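Local coordinates for protein PrgB (Enterococcus faecalis, PDB 6EVU) that promotes cell aggregation, biofilm formation and conjugation by binding and compacting DNA, here represented by the adhesin domain of this cell-wall protein, at residues S203-A211 with T288-S297; N220-V231 with Y268-A276. All blocks are in the same frame, centred on the assembly; numbering follows the deposited sequence.

Interaction 1 (S203-A211 with T288-S297); sequences SLTNKGGHA and TKGKSNVPVS. With PO4 (phosphate ion), chain B.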
loop_
_atom_site.group_PDB
_atom_site.type_symbol
_atom_site.label_atom_id
_atom_site.label_comp_id
_atom_site.label_asym_id
_atom_site.label_seq_id
_atom_site.Cartn_x
_atom_site.Cartn_y
_atom_site.Cartn_z
ATOM N N SER A 203 -8.652 -11.647 6.273
ATOM C CA SER A 203 -8.985 -12.798 7.094
ATOM C C SER A 203 -10.241 -12.528 7.917
ATOM O O SER A 203 -10.510 -13.229 8.893
ATOM C CB SER A 203 -7.800 -13.138 7.993
ATOM O OG SER A 203 -7.545 -12.040 8.861
ATOM N N LEU A 204 -11.031 -11.535 7.509
ATOM C CA LEU A 204 -12.130 -11.022 8.318
ATOM C C LEU A 204 -13.237 -12.058 8.481
ATOM O O LEU A 204 -13.683 -12.675 7.508
ATOM C CB LEU A 204 -12.720 -9.772 7.678
ATOM C CG LEU A 204 -11.965 -8.460 7.914
ATOM C CD1 LEU A 204 -12.550 -7.451 6.967
ATOM C CD2 LEU A 204 -12.087 -7.998 9.371
ATOM N N THR A 205 -13.689 -12.223 9.720
ATOM C CA THR A 205 -14.828 -13.070 10.034
ATOM C C THR A 205 -15.666 -12.357 11.088
ATOM O O THR A 205 -15.327 -11.260 11.538
ATOM C CB THR A 205 -14.365 -14.442 10.521
ATOM O OG1 THR A 205 -13.823 -14.325 11.838
ATOM C CG2 THR A 205 -13.337 -15.065 9.578
ATOM N N ASN A 206 -16.781 -12.969 11.499
ATOM C CA ASN A 206 -17.490 -12.368 12.618
ATOM C C ASN A 206 -16.705 -12.524 13.921
ATOM O O ASN A 206 -16.836 -11.686 14.818
ATOM C CB ASN A 206 -18.890 -12.952 12.719
ATOM C CG ASN A 206 -18.883 -14.432 12.578
ATOM O OD1 ASN A 206 -18.795 -14.946 11.460
ATOM N ND2 ASN A 206 -18.964 -15.144 13.703
ATOM N N LYS A 207 -15.850 -13.544 14.038
ATOM C CA LYS A 207 -15.067 -13.685 15.265
ATOM C C LYS A 207 -13.912 -12.679 15.348
ATOM O O LYS A 207 -13.504 -12.308 16.454
ATOM C CB LYS A 207 -14.520 -15.106 15.390
ATOM C CG LYS A 207 -15.179 -15.938 16.472
ATOM C CD LYS A 207 -14.857 -17.417 16.325
ATOM C CE LYS A 207 -15.435 -18.228 17.479
ATOM N NZ LYS A 207 -16.898 -18.470 17.319
ATOM N N GLY A 208 -13.382 -12.232 14.210
ATOM C CA GLY A 208 -12.214 -11.363 14.156
ATOM C C GLY A 208 -11.501 -11.367 12.815
ATOM O O GLY A 208 -12.131 -11.243 11.762
ATOM N N GLY A 209 -10.178 -11.483 12.832
ATOM C CA GLY A 209 -9.406 -11.305 11.620
ATOM C C GLY A 209 -9.230 -9.826 11.264
ATOM O O GLY A 209 -9.607 -8.911 12.012
ATOM N N HIS A 210 -8.654 -9.595 10.088
ATOM C CA HIS A 210 -8.355 -8.228 9.669
ATOM C C HIS A 210 -8.275 -8.185 8.156
ATOM O O HIS A 210 -8.072 -9.212 7.504
ATOM C CB HIS A 210 -7.045 -7.702 10.301
ATOM C CG HIS A 210 -5.789 -8.182 9.642
ATOM N ND1 HIS A 210 -5.159 -9.354 10.001
ATOM C CD2 HIS A 210 -5.022 -7.620 8.680
ATOM C CE1 HIS A 210 -4.072 -9.507 9.260
ATOM N NE2 HIS A 210 -3.967 -8.470 8.449
ATOM N N ALA A 211 -8.362 -6.977 7.597
ATOM C CA ALA A 211 -8.200 -6.829 6.152
ATOM C C ALA A 211 -7.287 -5.650 5.847
ATOM O O ALA A 211 -7.341 -4.637 6.543
ATOM C CB ALA A 211 -9.525 -6.592 5.431
ATOM N N THR A 288 -9.164 -3.950 11.580
ATOM C CA THR A 288 -9.733 -5.094 12.281
ATOM C C THR A 288 -11.202 -4.883 12.471
ATOM O O THR A 288 -11.807 -5.502 13.363
ATOM C CB THR A 288 -9.082 -5.314 13.641
ATOM O OG1 THR A 288 -9.219 -4.113 14.392
ATOM C CG2 THR A 288 -7.576 -5.688 13.499
ATOM N N LYS A 289 -11.752 -3.916 11.746
ATOM C CA LYS A 289 -13.095 -3.391 11.986
ATOM C C LYS A 289 -13.315 -3.061 13.456
ATOM O O LYS A 289 -14.445 -3.066 13.933
ATOM C CB LYS A 289 -14.169 -4.362 11.478
ATOM C CG LYS A 289 -14.278 -4.402 9.966
ATOM C CD LYS A 289 -15.218 -5.507 9.502
ATOM C CE LYS A 289 -16.401 -4.934 8.742
ATOM N NZ LYS A 289 -17.071 -3.907 9.585
ATOM N N GLY A 290 -12.248 -2.831 14.215
ATOM C CA GLY A 290 -12.342 -2.345 15.580
ATOM C C GLY A 290 -11.923 -3.306 16.694
ATOM O O GLY A 290 -11.867 -2.871 17.844
ATOM N N LYS A 291 -11.658 -4.595 16.417
ATOM C CA LYS A 291 -11.195 -5.525 17.443
ATOM C C LYS A 291 -9.725 -5.266 17.771
ATOM O O LYS A 291 -8.932 -4.955 16.877
ATOM C CB LYS A 291 -11.395 -6.972 16.970
ATOM C CG LYS A 291 -12.861 -7.496 17.066
ATOM C CD LYS A 291 -13.491 -7.958 15.721
ATOM C CE LYS A 291 -15.043 -7.944 15.759
ATOM N NZ LYS A 291 -15.696 -8.093 14.410
ATOM N N SER A 292 -9.365 -5.353 19.064
ATOM C CA SER A 292 -8.009 -5.058 19.512
ATOM C C SER A 292 -7.128 -6.292 19.698
ATOM O O SER A 292 -5.898 -6.173 19.646
ATOM C CB SER A 292 -8.032 -4.235 20.817
ATOM O OG SER A 292 -8.369 -5.006 21.959
ATOM N N ASN A 293 -7.699 -7.465 19.897
ATOM C CA ASN A 293 -6.850 -8.634 20.073
ATOM C C ASN A 293 -6.910 -9.509 18.836
ATOM O O ASN A 293 -7.426 -10.630 18.905
ATOM C CB ASN A 293 -7.286 -9.451 21.292
ATOM C CG ASN A 293 -6.923 -8.784 22.602
ATOM O OD1 ASN A 293 -5.821 -8.245 22.757
ATOM N ND2 ASN A 293 -7.859 -8.798 23.552
ATOM N N VAL A 294 -6.441 -8.986 17.707
ATOM C CA VAL A 294 -6.292 -9.730 16.457
ATOM C C VAL A 294 -4.797 -9.857 16.162
ATOM O O VAL A 294 -4.113 -8.836 15.972
ATOM C CB VAL A 294 -7.040 -9.064 15.280
ATOM C CG1 VAL A 294 -6.839 -9.853 13.976
ATOM C CG2 VAL A 294 -8.537 -8.947 15.567
ATOM N N PRO A 295 -4.246 -11.074 16.125
ATOM C CA PRO A 295 -2.818 -11.236 15.813
ATOM C C PRO A 295 -2.445 -10.761 14.402
ATOM O O PRO A 295 -3.278 -10.738 13.485
ATOM C CB PRO A 295 -2.600 -12.747 15.944
ATOM C CG PRO A 295 -3.863 -13.281 16.569
ATOM C CD PRO A 295 -4.954 -12.360 16.136
ATOM N N VAL A 296 -1.163 -10.395 14.251
ATOM C CA VAL A 296 -0.495 -10.007 12.999
ATOM C C VAL A 296 -1.384 -9.099 12.154
ATOM O O VAL A 296 -1.461 -9.247 10.933
ATOM C CB VAL A 296 0.016 -11.244 12.204
ATOM C CG1 VAL A 296 1.062 -11.962 13.024
ATOM C CG2 VAL A 296 -1.094 -12.213 11.801
ATOM N N SER A 297 -1.991 -8.097 12.797
ATOM C CA SER A 297 -2.978 -7.237 12.148
ATOM C C SER A 297 -2.555 -5.771 12.111
ATOM O O SER A 297 -3.418 -4.878 11.989
ATOM C CB SER A 297 -4.340 -7.381 12.837
ATOM O OG SER A 297 -4.308 -6.855 14.165
HETATM P P PO4 B . 1.135 -9.415 17.412
HETATM O O1 PO4 B . 0.623 -10.507 16.491
HETATM O O2 PO4 B . 0.072 -8.319 17.467
HETATM O O3 PO4 B . 1.298 -9.994 18.808
HETATM O O4 PO4 B . 2.473 -8.838 17.047
HETATM O O HOH W 1 -5.014 -11.722 11.393
#
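His210 lies against residues 294-297 of the loop 288-297, with Ser297 packed over one face of its imidazole. From CB outward, the side chain meets Ser297 CB and the methyl CG2 of Thr288, the latter 3.8 Å from His210 CB. Its CG sits between the backbone N and the carbonyl carbon (chi1 79°), which lays the ring along Ser297. There Ser297 CA stands 3.7 Å from the ring centroid, almost on the ring normal, a CH-pi contact, while Ser297 CB covers the CG-ND1 side. ND1 reaches a water in the ring plane, 2.8 Å from that water's O; the same water donates to Pro295 O and so bridges 203-211 and 288-297. At the far end, His210 CE1 approaches Val296 O to 3.1 Å. No direct hydrogen bond joins the segments. Val294 spreads both methyls over Gly209, CG1 lying 3.5 Å from Gly209 O, a buried carbonyl oxygen for which the model offers no polar partner. The bent Lys291 chain lays its CD 4.0 Å from Gly208 CA. Leu204 CD2 crosses the Lys289 chain, 4.0 Å from its CD. Val296 N donates an almost straight bond to O1 of a phosphate, probably from crystallisation, also held by Arg73. The arrangement is a loop-on-loop contact beyond the paired strands 211-215 and 280-287, in which the type I' turn 288-291 packs beside a glycine-containing loop of the adhesin domain.

Interaction 2 (N220-V231 with Y268-A276); sequences NNAFKYINGSYV and YFGSGVGLA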
loop_
_atom_site.group_PDB
_atom_site.type_symbol
_atom_site.label_atom_id
_atom_site.label_comp_id
_atom_site.label_asym_id
_atom_site.label_seq_id
_atom_site.Cartn_x
_atom_site.Cartn_y
_atom_site.Cartn_z
ATOM N N ASN A 220 -9.257 14.187 -7.788
ATOM C CA ASN A 220 -8.918 13.668 -9.124
ATOM C C ASN A 220 -8.470 12.202 -9.133
ATOM O O ASN A 220 -8.006 11.721 -10.186
ATOM C CB ASN A 220 -7.815 14.511 -9.786
ATOM C CG ASN A 220 -8.020 16.007 -9.574
ATOM O OD1 ASN A 220 -9.067 16.544 -9.878
ATOM N ND2 ASN A 220 -7.024 16.661 -8.990
ATOM N N ASN A 221 -8.610 11.467 -8.021
ATOM C CA ASN A 221 -8.335 10.026 -7.988
ATOM C C ASN A 221 -9.617 9.224 -7.765
ATOM O O ASN A 221 -10.542 9.673 -7.095
ATOM C CB ASN A 221 -7.349 9.632 -6.865
ATOM C CG ASN A 221 -5.897 10.085 -7.115
ATOM O OD1 ASN A 221 -4.997 9.243 -7.262
ATOM N ND2 ASN A 221 -5.660 11.392 -7.139
ATOM N N ALA A 222 -9.667 8.009 -8.299
ATOM C CA ALA A 222 -10.811 7.146 -8.009
ATOM C C ALA A 222 -10.410 5.676 -8.019
ATOM O O ALA A 222 -9.548 5.252 -8.803
ATOM C CB ALA A 222 -11.963 7.381 -8.989
ATOM N N PHE A 223 -11.075 4.899 -7.156
ATOM C CA PHE A 223 -10.957 3.449 -7.157
ATOM C C PHE A 223 -11.904 2.837 -8.198
ATOM O O PHE A 223 -13.047 3.275 -8.366
ATOM C CB PHE A 223 -11.262 2.896 -5.769
ATOM C CG PHE A 223 -11.236 1.380 -5.680
ATOM C CD1 PHE A 223 -12.327 0.614 -6.119
ATOM C CD2 PHE A 223 -10.161 0.724 -5.127
ATOM C CE1 PHE A 223 -12.307 -0.770 -6.011
ATOM C CE2 PHE A 223 -10.134 -0.657 -5.026
ATOM C CZ PHE A 223 -11.212 -1.408 -5.478
ATOM N N LYS A 224 -11.437 1.795 -8.876
ATOM C CA LYS A 224 -12.247 1.075 -9.854
ATOM C C LYS A 224 -12.189 -0.424 -9.576
ATOM O O LYS A 224 -11.103 -0.970 -9.369
ATOM C CB LYS A 224 -11.752 1.379 -11.276
ATOM C CG LYS A 224 -12.087 2.783 -11.765
ATOM C CD LYS A 224 -13.609 2.938 -11.942
ATOM C CE LYS A 224 -13.981 4.079 -12.849
ATOM N NZ LYS A 224 -15.442 4.052 -13.112
ATOM N N TYR A 225 -13.351 -1.089 -9.601
ATOM C CA TYR A 225 -13.473 -2.510 -9.284
ATOM C C TYR A 225 -12.976 -3.367 -10.450
ATOM O O TYR A 225 -13.196 -3.035 -11.619
ATOM C CB TYR A 225 -14.948 -2.864 -8.988
ATOM C CG TYR A 225 -15.237 -4.345 -8.761
ATOM C CD1 TYR A 225 -14.739 -5.017 -7.649
ATOM C CD2 TYR A 225 -16.009 -5.079 -9.671
ATOM C CE1 TYR A 225 -15.002 -6.362 -7.435
ATOM C CE2 TYR A 225 -16.281 -6.451 -9.465
ATOM C CZ TYR A 225 -15.769 -7.079 -8.336
ATOM O OH TYR A 225 -15.998 -8.406 -8.107
ATOM N N ILE A 226 -12.296 -4.472 -10.126
ATOM C CA ILE A 226 -11.958 -5.492 -11.116
ATOM C C ILE A 226 -12.938 -6.637 -10.974
ATOM O O ILE A 226 -13.157 -7.130 -9.862
ATOM C CB ILE A 226 -10.521 -6.008 -10.950
ATOM C CG1 ILE A 226 -9.496 -4.870 -11.058
ATOM C CG2 ILE A 226 -10.273 -7.157 -11.911
ATOM C CD1 ILE A 226 -8.074 -5.284 -10.614
ATOM N N ASN A 227 -13.520 -7.081 -12.099
ATOM C CA ASN A 227 -14.536 -8.121 -12.009
ATOM C C ASN A 227 -13.955 -9.405 -11.435
ATOM O O ASN A 227 -12.883 -9.862 -11.851
ATOM C CB ASN A 227 -15.158 -8.382 -13.367
ATOM C CG ASN A 227 -16.420 -9.232 -13.258
ATOM O OD1 ASN A 227 -17.119 -9.180 -12.245
ATOM N ND2 ASN A 227 -16.718 -9.981 -14.271
ATOM N N GLY A 228 -14.676 -9.983 -10.466
ATOM C CA GLY A 228 -14.256 -11.173 -9.767
ATOM C C GLY A 228 -13.350 -10.914 -8.590
ATOM O O GLY A 228 -13.031 -11.857 -7.855
ATOM N N SER A 229 -12.943 -9.665 -8.369
ATOM C CA SER A 229 -12.115 -9.342 -7.210
ATOM C C SER A 229 -12.981 -9.341 -5.958
ATOM O O SER A 229 -14.196 -9.075 -6.004
ATOM C CB SER A 229 -11.443 -7.988 -7.378
ATOM O OG SER A 229 -10.884 -7.560 -6.130
ATOM N N TYR A 230 -12.367 -9.695 -4.838
ATOM C CA TYR A 230 -13.094 -9.694 -3.578
ATOM C C TYR A 230 -13.042 -8.347 -2.899
ATOM O O TYR A 230 -13.744 -8.156 -1.900
ATOM C CB TYR A 230 -12.540 -10.767 -2.632
ATOM C CG TYR A 230 -12.951 -12.146 -3.064
ATOM C CD1 TYR A 230 -12.349 -12.744 -4.158
ATOM C CD2 TYR A 230 -13.956 -12.850 -2.392
ATOM C CE1 TYR A 230 -12.752 -14.017 -4.600
ATOM C CE2 TYR A 230 -14.347 -14.114 -2.817
ATOM C CZ TYR A 230 -13.726 -14.693 -3.910
ATOM O OH TYR A 230 -14.088 -15.943 -4.358
ATOM N N VAL A 231 -12.247 -7.434 -3.454
ATOM C CA VAL A 231 -12.010 -6.098 -2.910
ATOM C C VAL A 231 -13.037 -5.156 -3.515
ATOM O O VAL A 231 -13.059 -4.955 -4.739
ATOM C CB VAL A 231 -10.595 -5.620 -3.259
ATOM C CG1 VAL A 231 -10.393 -4.149 -2.821
ATOM C CG2 VAL A 231 -9.546 -6.501 -2.624
ATOM N N TYR A 268 -5.785 -11.106 -9.050
ATOM C CA TYR A 268 -6.884 -10.157 -9.122
ATOM C C TYR A 268 -7.879 -10.339 -7.989
ATOM O O TYR A 268 -8.651 -9.411 -7.723
ATOM C CB TYR A 268 -7.595 -10.281 -10.483
ATOM C CG TYR A 268 -8.500 -11.495 -10.712
ATOM C CD1 TYR A 268 -7.988 -12.738 -11.057
ATOM C CD2 TYR A 268 -9.884 -11.370 -10.615
ATOM C CE1 TYR A 268 -8.850 -13.834 -11.299
ATOM C CE2 TYR A 268 -10.726 -12.428 -10.831
ATOM C CZ TYR A 268 -10.215 -13.666 -11.174
ATOM O OH TYR A 268 -11.101 -14.720 -11.392
ATOM N N PHE A 269 -7.913 -11.525 -7.353
ATOM C CA PHE A 269 -8.840 -11.742 -6.240
ATOM C C PHE A 269 -8.699 -10.638 -5.206
ATOM O O PHE A 269 -9.676 -10.258 -4.550
ATOM C CB PHE A 269 -8.596 -13.095 -5.556
ATOM C CG PHE A 269 -9.102 -14.294 -6.335
ATOM C CD1 PHE A 269 -9.696 -14.146 -7.578
ATOM C CD2 PHE A 269 -8.979 -15.567 -5.808
ATOM C CE1 PHE A 269 -10.177 -15.276 -8.293
ATOM C CE2 PHE A 269 -9.448 -16.683 -6.506
ATOM C CZ PHE A 269 -10.041 -16.532 -7.749
ATOM N N GLY A 270 -7.492 -10.111 -5.045
ATOM C CA GLY A 270 -7.303 -9.063 -4.059
ATOM C C GLY A 270 -6.851 -7.730 -4.617
ATOM O O GLY A 270 -6.100 -7.013 -3.940
ATOM N N SER A 271 -7.363 -7.323 -5.780
ATOM C CA SER A 271 -6.894 -6.106 -6.432
ATOM C C SER A 271 -8.030 -5.176 -6.826
ATOM O O SER A 271 -9.218 -5.551 -6.901
ATOM C CB SER A 271 -6.050 -6.419 -7.660
ATOM O OG SER A 271 -5.040 -7.339 -7.318
ATOM N N GLY A 272 -7.625 -3.939 -7.081
ATOM C CA GLY A 272 -8.444 -2.944 -7.738
ATOM C C GLY A 272 -7.530 -2.116 -8.616
ATOM O O GLY A 272 -6.323 -2.368 -8.685
ATOM N N VAL A 273 -8.104 -1.097 -9.236
ATOM C CA VAL A 273 -7.344 -0.165 -10.055
ATOM C C VAL A 273 -7.571 1.251 -9.539
ATOM O O VAL A 273 -8.712 1.625 -9.237
ATOM C CB VAL A 273 -7.741 -0.279 -11.533
ATOM C CG1 VAL A 273 -6.950 0.702 -12.354
ATOM C CG2 VAL A 273 -7.515 -1.732 -11.984
ATOM N N GLY A 274 -6.485 2.005 -9.386
ATOM C CA GLY A 274 -6.551 3.433 -9.135
ATOM C C GLY A 274 -6.397 4.219 -10.428
ATOM O O GLY A 274 -5.543 3.901 -11.268
ATOM N N LEU A 275 -7.269 5.213 -10.603
ATOM C CA LEU A 275 -7.268 6.090 -11.777
ATOM C C LEU A 275 -7.113 7.524 -11.297
ATOM O O LEU A 275 -7.794 7.938 -10.347
ATOM C CB LEU A 275 -8.554 5.939 -12.635
ATOM C CG LEU A 275 -8.468 4.663 -13.487
ATOM C CD1 LEU A 275 -9.824 4.171 -14.009
ATOM C CD2 LEU A 275 -7.478 4.855 -14.608
ATOM N N ALA A 276 -6.188 8.271 -11.901
ATOM C CA ALA A 276 -5.932 9.643 -11.466
ATOM C C ALA A 276 -5.903 10.578 -12.677
ATOM O O ALA A 276 -5.030 10.453 -13.541
ATOM C CB ALA A 276 -4.625 9.759 -10.674
#
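Ile226, where 220-231 leaves the antiparallel beta ladder, and Val273 of strand 272-276 form the apolar centre, their side chains crossing at about a right angle with Ile226 CG1 3.8 Å from Val273 CG2. Ile226 CD1 reaches Gly272 CA and Ser271 CB. The ring of Phe223, its CG anti to the backbone N (chi1 177°), lies by Gly272, CZ 3.9 Å from the glycine CA; Phe239 stacks on this ring. Farther along, Lys224 CG presses on Leu275 CD1 at 3.5 Å, tighter than usual, while its NZ runs out to Lys314 O. Four backbone hydrogen bonds, two each in the pairs Ala222-Leu275 and Lys224-Val273, zip the strands together, and strand 193-197 flanks 272-276 on its other side. Beyond the strands, the edge of the Tyr230 ring meets the face of Phe269 in a T-shaped pair, centroids 5.5 Å apart with planes at 67°. Beside it Tyr230 N donates to Phe269 O. The type II turn 226-229 brings Ser229 to the polar edge, where its hydroxyl accepts from Val231 N, making an ST turn, and donates to Ser271 O at 2.7 Å from OG, in the carbonyl plane on a lone pair.

How the interactions relate
From the N terminus, the chain completes most of the large antiparallel sheet before strand 193-197 leads into the loop 203-211, the first half of interaction 1. Strand 211-215 follows, then 220-231, whose partner 268-276 comes after 36 residues with little regular structure, closing interaction 2. The chain next runs through strand 280-287, which pairs with 211-215, and 288-297 then completes interaction 1. The two closures are therefore nested and do not cross, interaction 2 being the inner one. Interaction 2 builds part of the three-stranded sheet, whereas interaction 1 joins loops at the end of the nine-stranded one; their centres lie about 23 Å apart.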